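Local coordinates for protein apical membrane antigen 1 (Babesia divergens, PDB 4APM) that probably serves as the parasite's surface receptor at the moving junction during host cell invasion, as in related apicomplexan parasites, and binds calcium, at residues K56-G61 with L189-M194; R78-P83 with L162-Q167; S27-D32 with E258-D263. One frame throughout, in Å; residues are numbered along the deposited sequence.

Contact 1 of 3, residues K56-G61 with L189-M194; sequences KVINLG and LCMEPM
The carboxamide of Asn59 is flanked by Met194 of the partner strand. Met194 CG sits to one side of the amide plane, 3.2 Å from Asn59 ND2, while the sulfur is almost level with the plane and takes a weak ND2-H···SD bond. Glu192 O lies under the same side as Met194 CG. The motif is a two-stranded antiparallel ribbon, here within the PAN-related fold of AMA1, pairing 56-60 with 191-194. Val57 N bonds Met194 O almost straight (171°), Met194 N returns to Val57 O, and Asn59 N reaches Glu192 O at 2.8 Å; the reciprocal Glu192 N to Asn59 O is longer, at 3.3 Å.

On the opposite side of the ribbon, Ile58, Leu60, Met191 and Pro193 pack together. Ile58 reaches both neighbours, its CG2 touching Met191 CB at 3.8 Å and its CD1 lying 4.0 Å from Pro193 CB. Met191 CB also lies against Leu60 CD2 (3.9 Å). Phe66 packs on Val57 and Ile58. Back on the Asn59 side, one water accepts from Asn59 ND2 at 2.8 Å and donates to Glu192 OE2 at 2.7 Å.

Contact 2 of 3, residues R78-P83 with L162-Q167; sequences RGLAFP and LFTPMQ
Phe163 turns the edge of its ring onto the face of Phe82 in a T-shaped (edge-to-face) pair, the planes 81° apart and the centroids separated by 5.2 Å. Phe163 CD1 does the touching, 3.5 Å from Phe82 CE1 and displaced toward the rim of that ring. Phe163 in turn receives Pro83 over one face: Pro83 CD stands 3.9 Å from the ring centroid in a CH-pi contact. One ring is thus gripped by two consecutive residues, at its edge by Phe82 and on its face by Pro83. A chi1 of -160° puts Phe163 CG anti to the backbone N, 3.8 Å from Pro83 CD. Leu162 O lies near the plane of the Phe82 ring at its edge, 3.4 Å from Phe82 CD1.

Behind the rings a nearly straight hydrogen bond, Phe163 N to Leu80 O at 2.8 Å (176°), joins the two loops beside the aromatic pair. Leu162 CD2 rests on Ala81 CA, and Leu80 CG meets the methyl of Thr164 at 3.9 Å. The other branch of Thr164 is occupied in its own loop, where OG1 accepts from Met166 N at 2.9 Å in an ST turn.

One shell further out, Tyr148 makes another edge-to-face pair with Phe82, whose carbonyl is held by Arg69 NH1 and whose backbone is also bonded to Ile161, and Leu80 packs on Ile58 and Leu60 of strand 56-60. The contact therefore fastens the loop after that strand to the loop leaving strand 158-161. Its chemistry is chiefly aromatic and aliphatic, which implies that packing of rings and aliphatic groups, with backbone bonding and no charge pair across, makes up this contact.

Contact 3 of 3, residues S27-D32 with E258-D263; sequences SGIYVD and ENAAAD
Asp263 reaches across to the Ser27-Asp32 loop. Its CB lies 3.5 Å from Val31 O, the same carbonyl that accepts from Asp263 N at 2.8 Å, so the backbone bond and the side chain share one neighbour. A chi1 of -64° sets Asp263 CG anti to the carbonyl carbon, 3.5 Å from Gly28 N. At the tip the oxygens part company: OD1 is bonded to Ser309 OG, whereas OD2 accepts from Gly28 N at 3.0 Å, on the syn side and 32° out of the carboxylate plane, and also from Leu33 N. Ser27 OG comes within 3.0 Å of that OD2, but it donates its hydrogen bond to Asp32 OD1. The two carboxylates stand side by side with planes 84° apart, Asp32 OD1 being 3.6 Å from Asp263 OD2; the surrounding N-H groups and hydroxyls probably offset their repulsion.

In the AMA1 fold this is where the N-terminal loop leading to strand 35-39 meets the chain after helix 249-257, which probably belongs to the second PAN-like domain; shortly beyond Asp263 the chain is not modelled, consistent with the mobile domain II loop of relatives.

Further along, Ala261 O accepts from Ile29 N at 2.6 Å, a straight N-H bond arriving from above the carbonyl plane, and weakly from Tyr30 N. The Tyr30 ring has Glu258 O over the centre of one face, 4.1 Å above its plane, with Ala262 CB at its edge near CD2 and Phe257 packed edge-to-face against it.

From the N terminus the chain first lays down 27-32, then 56-61 and 78-83, and meets their partners in reverse order: 162-167 closes contact 2, 189-194 closes contact 1, and 258-263 closes contact 3. The three loops are therefore nested without crossing, contact 2 innermost and contact 3 outermost. Two side chains stitch them together. Lys56 NZ of contact 1 bonds Gln167 OE1 of contact 2 and the carbonyls of Ile29 and Tyr30 in contact 3, while Gln167 NE2 reaches Asp32 O. These bonds tie the ribbon to the loop after strand 158-161 and to 27-32, which contact 3 joins in turn to the chain following helix 249-257.

Contact 1 of 3, residues K56-G61 with L189-M194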
# COMPACT_ATOMS: atom_id res chain seq x y z
N LYS A 56 4.55 3.04 7.09
CA LYS A 56 5.98 3.01 6.78
C LYS A 56 6.75 3.78 7.83
O LYS A 56 6.53 4.99 7.99
CB LYS A 56 6.28 3.58 5.39
CG LYS A 56 7.77 3.75 5.10
CD LYS A 56 8.01 3.98 3.61
CE LYS A 56 9.41 4.48 3.32
NZ LYS A 56 9.66 4.44 1.84
N VAL A 57 7.62 3.07 8.55
CA VAL A 57 8.57 3.69 9.43
C VAL A 57 9.97 3.31 8.97
O VAL A 57 10.17 2.33 8.24
CB VAL A 57 8.39 3.28 10.92
CG1 VAL A 57 7.01 3.62 11.43
CG2 VAL A 57 8.73 1.81 11.16
N ILE A 58 10.96 4.08 9.41
CA ILE A 58 12.33 3.71 9.18
C ILE A 58 12.95 3.30 10.50
O ILE A 58 12.97 4.09 11.44
CB ILE A 58 13.13 4.88 8.55
CG1 ILE A 58 12.36 5.51 7.36
CG2 ILE A 58 14.52 4.41 8.15
CD1 ILE A 58 12.12 4.57 6.18
N ASN A 59 13.40 2.04 10.58
CA ASN A 59 14.13 1.53 11.75
C ASN A 59 15.60 2.03 11.76
O ASN A 59 16.33 1.89 10.77
CB ASN A 59 14.13 -0.00 11.77
CG ASN A 59 12.76 -0.59 12.03
OD1 ASN A 59 11.90 0.05 12.65
ND2 ASN A 59 12.55 -1.82 11.55
N LEU A 60 16.03 2.60 12.88
CA LEU A 60 17.35 3.21 12.94
C LEU A 60 18.36 2.37 13.76
O LEU A 60 17.99 1.72 14.73
CB LEU A 60 17.26 4.64 13.47
CG LEU A 60 16.38 5.57 12.62
CD1 LEU A 60 16.42 6.99 13.18
CD2 LEU A 60 16.82 5.55 11.16
N GLY A 61 19.62 2.38 13.31
CA GLY A 61 20.70 1.69 14.02
C GLY A 61 20.82 2.05 15.49
O GLY A 61 21.07 1.18 16.33
N LEU A 189 22.66 6.00 10.82
CA LEU A 189 22.85 5.83 9.36
C LEU A 189 22.68 4.39 8.90
O LEU A 189 22.74 4.10 7.70
CB LEU A 189 24.22 6.36 8.91
CG LEU A 189 24.43 7.89 8.95
CD1 LEU A 189 25.91 8.26 8.78
CD2 LEU A 189 23.56 8.60 7.92
N CYS A 190 22.52 3.49 9.86
CA CYS A 190 22.21 2.11 9.54
C CYS A 190 20.71 1.94 9.65
O CYS A 190 20.14 2.09 10.73
CB CYS A 190 22.91 1.18 10.53
SG CYS A 190 22.47 -0.56 10.33
N MET A 191 20.05 1.68 8.53
CA MET A 191 18.59 1.82 8.51
C MET A 191 17.90 0.94 7.48
O MET A 191 18.49 0.56 6.46
CB MET A 191 18.19 3.30 8.32
CG MET A 191 18.47 3.87 6.95
SD MET A 191 18.09 5.63 6.80
CE MET A 191 19.47 6.36 7.68
N GLU A 192 16.66 0.59 7.77
CA GLU A 192 15.76 0.02 6.78
C GLU A 192 14.32 0.40 7.07
O GLU A 192 13.96 0.58 8.23
CB GLU A 192 15.89 -1.49 6.75
CG GLU A 192 15.74 -2.18 8.09
CD GLU A 192 15.98 -3.66 7.96
OE1 GLU A 192 16.87 -4.05 7.19
OE2 GLU A 192 15.23 -4.44 8.57
N PRO A 193 13.48 0.47 6.02
CA PRO A 193 12.03 0.68 6.18
C PRO A 193 11.34 -0.54 6.76
O PRO A 193 11.75 -1.67 6.48
CB PRO A 193 11.53 0.87 4.73
CG PRO A 193 12.78 1.03 3.89
CD PRO A 193 13.86 0.30 4.61
N MET A 194 10.29 -0.33 7.54
CA MET A 194 9.35 -1.40 7.78
C MET A 194 7.90 -0.96 7.84
O MET A 194 7.61 0.21 8.03
CB MET A 194 9.76 -2.28 8.97
CG MET A 194 9.57 -1.72 10.36
SD MET A 194 9.46 -3.08 11.57
CE MET A 194 7.68 -3.22 11.75
O HOH W 1 14.41 -3.89 11.13

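Contact 2 of 3, residues R78-P83 with L162-Q167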
# COMPACT_ATOMS: atom_id res chain seq x y z
N ARG A 78 18.92 10.59 18.16
CA ARG A 78 18.76 11.27 16.88
C ARG A 78 17.95 10.44 15.89
O ARG A 78 18.27 9.28 15.63
CB ARG A 78 20.11 11.63 16.27
CG ARG A 78 20.95 12.46 17.20
CD ARG A 78 22.18 13.04 16.53
NE ARG A 78 22.72 14.07 17.40
CZ ARG A 78 23.98 14.17 17.77
NH1 ARG A 78 24.90 13.35 17.28
NH2 ARG A 78 24.34 15.15 18.58
N GLY A 79 16.90 11.06 15.36
CA GLY A 79 16.10 10.45 14.31
C GLY A 79 16.44 11.10 12.99
O GLY A 79 17.58 11.54 12.79
N LEU A 80 15.43 11.26 12.15
CA LEU A 80 15.58 11.68 10.77
C LEU A 80 14.87 13.02 10.54
O LEU A 80 14.95 13.60 9.45
CB LEU A 80 14.93 10.64 9.86
CG LEU A 80 15.77 9.60 9.12
CD1 LEU A 80 17.06 9.29 9.84
CD2 LEU A 80 14.96 8.36 8.82
N ALA A 81 14.12 13.45 11.55
CA ALA A 81 13.26 14.63 11.45
C ALA A 81 14.06 15.92 11.36
O ALA A 81 15.17 16.02 11.93
CB ALA A 81 12.31 14.70 12.64
N PHE A 82 13.50 16.91 10.68
CA PHE A 82 14.08 18.25 10.65
C PHE A 82 14.63 18.72 11.99
O PHE A 82 13.93 18.63 13.01
CB PHE A 82 13.07 19.26 10.11
CG PHE A 82 13.43 19.80 8.76
CD1 PHE A 82 13.64 18.93 7.69
CD2 PHE A 82 13.58 21.16 8.55
CE1 PHE A 82 13.99 19.42 6.44
CE2 PHE A 82 13.92 21.65 7.31
CZ PHE A 82 14.13 20.78 6.25
N PRO A 83 15.86 19.29 11.99
CA PRO A 83 16.34 19.95 13.22
C PRO A 83 15.47 21.15 13.62
O PRO A 83 14.56 21.55 12.86
CB PRO A 83 17.76 20.42 12.85
CG PRO A 83 17.76 20.52 11.36
CD PRO A 83 16.74 19.54 10.84
N LEU A 162 11.14 15.37 7.11
CA LEU A 162 12.37 14.64 7.29
C LEU A 162 13.49 15.45 6.70
O LEU A 162 13.28 16.21 5.75
CB LEU A 162 12.26 13.25 6.63
CG LEU A 162 11.16 12.40 7.27
CD1 LEU A 162 11.22 10.93 6.86
CD2 LEU A 162 11.25 12.50 8.78
N PHE A 163 14.67 15.36 7.31
CA PHE A 163 15.85 16.09 6.86
C PHE A 163 16.63 15.34 5.79
O PHE A 163 17.58 15.87 5.25
CB PHE A 163 16.78 16.38 8.05
CG PHE A 163 17.76 17.51 7.82
CD1 PHE A 163 17.30 18.80 7.49
CD2 PHE A 163 19.13 17.31 7.96
CE1 PHE A 163 18.19 19.84 7.28
CE2 PHE A 163 20.03 18.36 7.78
CZ PHE A 163 19.56 19.62 7.43
N THR A 164 16.29 14.07 5.56
CA THR A 164 17.00 13.26 4.56
C THR A 164 16.03 12.33 3.84
O THR A 164 15.10 11.84 4.47
CB THR A 164 18.12 12.40 5.19
OG1 THR A 164 18.62 11.48 4.21
CG2 THR A 164 17.61 11.62 6.36
N PRO A 165 16.28 12.06 2.54
CA PRO A 165 15.45 11.07 1.88
C PRO A 165 15.95 9.63 2.10
O PRO A 165 15.33 8.68 1.60
CB PRO A 165 15.56 11.45 0.41
CG PRO A 165 16.96 12.01 0.29
CD PRO A 165 17.26 12.67 1.61
N MET A 166 17.04 9.47 2.85
CA MET A 166 17.55 8.12 3.15
C MET A 166 16.51 7.21 3.79
O MET A 166 15.78 7.62 4.69
CB MET A 166 18.81 8.19 4.01
CG MET A 166 20.05 8.61 3.22
SD MET A 166 21.61 8.43 4.13
CE MET A 166 21.62 6.66 4.43
N GLN A 167 16.46 5.97 3.34
CA GLN A 167 15.44 5.06 3.80
C GLN A 167 16.04 3.70 4.04
O GLN A 167 15.61 2.98 4.92
CB GLN A 167 14.30 4.97 2.78
CG GLN A 167 13.63 6.32 2.55
CD GLN A 167 12.92 6.41 1.22
OE1 GLN A 167 11.92 5.71 0.99
NE2 GLN A 167 13.40 7.30 0.35

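Contact 3 of 3, residues S27-D32 with E258-D263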
# COMPACT_ATOMS: atom_id res chain seq x y z
N SER A 27 6.23 5.39 -8.33
CA SER A 27 7.60 5.36 -7.83
C SER A 27 7.76 4.18 -6.84
O SER A 27 6.87 3.31 -6.75
CB SER A 27 7.94 6.70 -7.19
OG SER A 27 9.27 6.70 -6.73
N GLY A 28 8.89 4.13 -6.16
CA GLY A 28 9.16 3.03 -5.25
C GLY A 28 8.33 3.20 -3.98
O GLY A 28 7.86 4.29 -3.71
N ILE A 29 8.12 2.11 -3.24
CA ILE A 29 7.18 2.09 -2.11
C ILE A 29 7.98 1.73 -0.87
O ILE A 29 8.08 2.51 0.07
CB ILE A 29 6.02 1.07 -2.36
CG1 ILE A 29 5.20 1.53 -3.58
CG2 ILE A 29 5.12 0.96 -1.13
CD1 ILE A 29 4.17 0.55 -4.08
N TYR A 30 8.60 0.57 -0.92
CA TYR A 30 9.60 0.19 0.07
C TYR A 30 10.65 1.30 0.24
O TYR A 30 10.79 1.89 1.33
CB TYR A 30 10.26 -1.12 -0.35
CG TYR A 30 11.19 -1.67 0.68
CD1 TYR A 30 10.71 -2.02 1.94
CD2 TYR A 30 12.56 -1.81 0.42
CE1 TYR A 30 11.55 -2.51 2.91
CE2 TYR A 30 13.41 -2.33 1.37
CZ TYR A 30 12.89 -2.69 2.61
OH TYR A 30 13.70 -3.17 3.60
N VAL A 31 11.36 1.59 -0.86
CA VAL A 31 12.27 2.75 -0.92
C VAL A 31 11.88 3.62 -2.10
O VAL A 31 11.84 3.16 -3.27
CB VAL A 31 13.75 2.32 -1.10
CG1 VAL A 31 14.64 3.55 -1.37
CG2 VAL A 31 14.23 1.51 0.11
N ASP A 32 11.53 4.87 -1.79
CA ASP A 32 11.10 5.81 -2.82
C ASP A 32 12.18 6.89 -3.01
O ASP A 32 12.43 7.73 -2.11
CB ASP A 32 9.72 6.41 -2.48
CG ASP A 32 9.30 7.50 -3.47
OD1 ASP A 32 10.03 7.73 -4.46
OD2 ASP A 32 8.21 8.13 -3.28
N GLU A 258 8.34 -5.60 2.24
CA GLU A 258 9.78 -5.80 2.10
C GLU A 258 10.17 -6.06 0.65
O GLU A 258 11.34 -5.93 0.30
CB GLU A 258 10.24 -7.00 2.92
CG GLU A 258 10.11 -6.82 4.40
CD GLU A 258 10.79 -7.95 5.15
OE1 GLU A 258 10.90 -9.07 4.59
OE2 GLU A 258 11.24 -7.70 6.29
N ASN A 259 9.20 -6.53 -0.16
CA ASN A 259 9.43 -6.99 -1.53
C ASN A 259 8.78 -6.07 -2.52
O ASN A 259 8.74 -6.36 -3.73
CB ASN A 259 8.88 -8.40 -1.69
CG ASN A 259 9.66 -9.43 -0.86
OD1 ASN A 259 9.20 -9.89 0.20
ND2 ASN A 259 10.88 -9.68 -1.28
N ALA A 260 8.22 -4.97 -2.01
CA ALA A 260 7.46 -4.04 -2.83
C ALA A 260 8.46 -3.23 -3.65
O ALA A 260 9.67 -3.34 -3.46
CB ALA A 260 6.60 -3.11 -1.94
N ALA A 261 7.93 -2.43 -4.57
CA ALA A 261 8.72 -1.51 -5.38
C ALA A 261 9.75 -0.76 -4.52
O ALA A 261 9.39 -0.13 -3.52
CB ALA A 261 7.81 -0.52 -6.07
N ALA A 262 11.01 -0.80 -4.98
CA ALA A 262 12.15 -0.24 -4.26
C ALA A 262 13.07 0.43 -5.26
O ALA A 262 13.54 -0.22 -6.19
CB ALA A 262 12.92 -1.36 -3.51
N ASP A 263 13.35 1.71 -5.08
CA ASP A 263 14.20 2.44 -6.00
C ASP A 263 15.73 2.32 -5.69
O ASP A 263 16.52 3.22 -5.99
CB ASP A 263 13.79 3.91 -6.03
CG ASP A 263 12.37 4.12 -6.57
OD1 ASP A 263 11.88 3.28 -7.34
OD2 ASP A 263 11.75 5.15 -6.20